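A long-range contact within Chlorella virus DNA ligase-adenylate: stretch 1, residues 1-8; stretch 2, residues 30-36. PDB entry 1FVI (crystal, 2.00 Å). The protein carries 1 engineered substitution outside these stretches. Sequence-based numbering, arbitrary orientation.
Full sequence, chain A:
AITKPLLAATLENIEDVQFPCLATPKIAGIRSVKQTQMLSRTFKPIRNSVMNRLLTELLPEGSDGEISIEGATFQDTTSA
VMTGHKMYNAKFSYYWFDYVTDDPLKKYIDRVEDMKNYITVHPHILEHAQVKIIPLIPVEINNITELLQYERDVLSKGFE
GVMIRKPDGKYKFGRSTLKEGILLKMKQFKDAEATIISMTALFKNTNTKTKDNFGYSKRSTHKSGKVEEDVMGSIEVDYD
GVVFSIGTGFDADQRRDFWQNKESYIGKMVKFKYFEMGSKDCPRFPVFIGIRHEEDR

Stretch 1, residues 1-8: AITKPLLA
Stretch 2, residues 30-36: IRSVKQT

Residues 1-8 form an extended segment without regular helix or strand; residues 30-34 are a β-strand that runs on into loop at Gln-35 and Thr-36. The end-to-end vectors of the touching parts, CA of Ala-1 to Leu-7 and CA of Arg-31 to Gln-35, lie 167° apart, so the chains run nearly antiparallel. Register is fixed by two CA-CA distances, 7.5 Å from Ile-2 to Gln-35 and 7.7 Å from Pro-5 to Val-33. At that spacing side chains, rather than paired backbones, fill the gap. Along stretch 1, phi/psi run -120/124 at Ile-2, -92/-27 at Thr-3, -169/151 at Lys-4, -65/157 at Pro-5, -79/126 at Leu-6 and -114/162 at Leu-7; the low psi of Thr-3 interrupts the extended path. Stretch 2 follows -61/128, -144/131, -118/140, -89/106 and -144/89 from Arg-31 to Gln-35; strand alternation directs CA-to-CB of Arg-31 and Val-33 toward stretch 1, and that of Gln-35, just past the strand, points the same way.

Arg-31 (chi1 t, chi2 p, chi3 t, chi4 -80°) carries its guanidinium to the backbone of Leu-6. Arg-31 NH2 and Arg-31 NH1 both donate to Leu-6 O, at 3.0 Å (153°) and 3.2 Å (141°), a forked arrangement with the carbonyl oxygen near the guanidinium plane. Pro-5, C-gamma endo, covers one face, its CB 3.8 Å from Arg-31 NH2. CA-to-CB of Leu-7 (m, t) points sideways, yet its CD2 comes within 4.0 Å of Arg-31 NH1, obliquely.

Ile-2 (m, t) extends its CD1 to 3.6 Å from CG1 of Val-33 (chi1 t), an apolar contact between buried residues. Gln-35 (chi1 -169°, chi2 143°) reaches the Ile-2 backbone, but its terminal amide is probably turned over in the model, leaving the polar pairing there open. CA-to-CB of Thr-3 and of Lys-4 points away, and neither residue touches the strand.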

# COMPACT_ATOMS: atom_id res chain seq x y z
N ALA A 1 -5.41 -25.13 -2.98
CA ALA A 1 -4.32 -25.07 -3.95
C ALA A 1 -4.49 -23.88 -4.91
O ALA A 1 -5.61 -23.53 -5.30
CB ALA A 1 -4.20 -26.39 -4.72
N ILE A 2 -3.36 -23.31 -5.32
CA ILE A 2 -3.33 -22.15 -6.21
C ILE A 2 -2.59 -22.49 -7.51
O ILE A 2 -1.44 -22.91 -7.49
CB ILE A 2 -2.63 -20.97 -5.45
CG1 ILE A 2 -3.46 -20.54 -4.22
CG2 ILE A 2 -2.35 -19.79 -6.37
CD1 ILE A 2 -2.95 -19.27 -3.53
N THR A 3 -3.24 -22.29 -8.65
CA THR A 3 -2.59 -22.58 -9.93
C THR A 3 -1.86 -21.40 -10.55
O THR A 3 -0.94 -21.58 -11.35
CB THR A 3 -3.58 -23.20 -10.97
OG1 THR A 3 -4.60 -22.26 -11.31
CG2 THR A 3 -4.22 -24.48 -10.41
N LYS A 4 -2.31 -20.19 -10.23
CA LYS A 4 -1.70 -18.94 -10.72
C LYS A 4 -2.34 -17.82 -9.91
O LYS A 4 -3.48 -17.95 -9.46
CB LYS A 4 -1.92 -18.75 -12.24
CG LYS A 4 -3.35 -18.71 -12.69
CD LYS A 4 -3.45 -18.64 -14.20
CE LYS A 4 -2.83 -19.88 -14.82
NZ LYS A 4 -2.87 -19.89 -16.31
N PRO A 5 -1.62 -16.70 -9.71
CA PRO A 5 -2.24 -15.64 -8.91
C PRO A 5 -3.49 -14.94 -9.46
O PRO A 5 -3.81 -14.98 -10.65
CB PRO A 5 -1.07 -14.68 -8.66
CG PRO A 5 -0.28 -14.81 -9.87
CD PRO A 5 -0.27 -16.30 -10.14
N LEU A 6 -4.23 -14.37 -8.52
CA LEU A 6 -5.43 -13.61 -8.81
C LEU A 6 -4.95 -12.22 -9.28
O LEU A 6 -4.14 -11.57 -8.61
CB LEU A 6 -6.25 -13.45 -7.53
CG LEU A 6 -7.74 -13.06 -7.51
CD1 LEU A 6 -8.03 -12.40 -6.16
CD2 LEU A 6 -8.15 -12.13 -8.65
N LEU A 7 -5.41 -11.79 -10.45
CA LEU A 7 -5.04 -10.48 -10.97
C LEU A 7 -6.25 -9.55 -11.03
O LEU A 7 -7.40 -9.99 -10.93
CB LEU A 7 -4.33 -10.61 -12.32
CG LEU A 7 -3.07 -11.48 -12.22
CD1 LEU A 7 -2.48 -11.67 -13.60
CD2 LEU A 7 -2.05 -10.84 -11.26
N ALA A 8 -5.99 -8.26 -11.13
CA ALA A 8 -7.04 -7.26 -11.13
C ALA A 8 -7.39 -6.61 -12.46
O ALA A 8 -6.57 -6.51 -13.38
CB ALA A 8 -6.68 -6.14 -10.10
N ILE A 30 6.81 -7.05 -4.53
CA ILE A 30 6.97 -8.32 -5.22
C ILE A 30 5.89 -9.27 -4.77
O ILE A 30 5.82 -9.64 -3.58
CB ILE A 30 8.39 -8.93 -4.95
CG1 ILE A 30 9.48 -7.91 -5.32
CG2 ILE A 30 8.60 -10.24 -5.76
CD1 ILE A 30 9.46 -7.47 -6.82
N ARG A 31 4.98 -9.57 -5.70
CA ARG A 31 3.87 -10.51 -5.47
C ARG A 31 4.47 -11.89 -5.14
O ARG A 31 5.36 -12.39 -5.85
CB ARG A 31 3.01 -10.64 -6.74
CG ARG A 31 1.79 -11.52 -6.60
CD ARG A 31 0.84 -10.93 -5.56
NE ARG A 31 -0.43 -11.66 -5.47
CZ ARG A 31 -1.45 -11.52 -6.32
NH1 ARG A 31 -1.34 -10.66 -7.33
NH2 ARG A 31 -2.56 -12.23 -6.16
N SER A 32 4.02 -12.46 -4.03
CA SER A 32 4.52 -13.75 -3.58
C SER A 32 3.45 -14.62 -2.93
O SER A 32 2.69 -14.17 -2.07
CB SER A 32 5.69 -13.56 -2.60
OG SER A 32 6.59 -14.65 -2.68
N VAL A 33 3.40 -15.86 -3.39
CA VAL A 33 2.45 -16.81 -2.87
C VAL A 33 3.20 -17.98 -2.24
O VAL A 33 4.23 -18.43 -2.75
CB VAL A 33 1.54 -17.35 -3.98
CG1 VAL A 33 0.60 -18.43 -3.42
CG2 VAL A 33 0.74 -16.22 -4.61
N LYS A 34 2.67 -18.44 -1.12
CA LYS A 34 3.22 -19.58 -0.39
C LYS A 34 2.59 -20.87 -0.90
O LYS A 34 1.41 -21.15 -0.67
CB LYS A 34 2.96 -19.43 1.11
CG LYS A 34 3.19 -20.69 1.92
CD LYS A 34 4.57 -21.23 1.73
CE LYS A 34 4.69 -22.57 2.42
NZ LYS A 34 4.39 -22.51 3.88
N GLN A 35 3.38 -21.62 -1.65
CA GLN A 35 2.95 -22.90 -2.18
C GLN A 35 4.18 -23.80 -2.16
O GLN A 35 4.97 -23.81 -3.11
CB GLN A 35 2.39 -22.74 -3.60
CG GLN A 35 1.69 -23.98 -4.10
CD GLN A 35 0.49 -23.66 -4.93
OE1 GLN A 35 0.58 -23.53 -6.14
NE2 GLN A 35 -0.65 -23.51 -4.28
N THR A 36 4.34 -24.49 -1.02
CA THR A 36 5.44 -25.41 -0.72
C THR A 36 6.63 -24.54 -0.30
O THR A 36 7.30 -24.81 0.70
CB THR A 36 5.79 -26.32 -1.92
OG1 THR A 36 4.58 -26.83 -2.51
CG2 THR A 36 6.65 -27.52 -1.47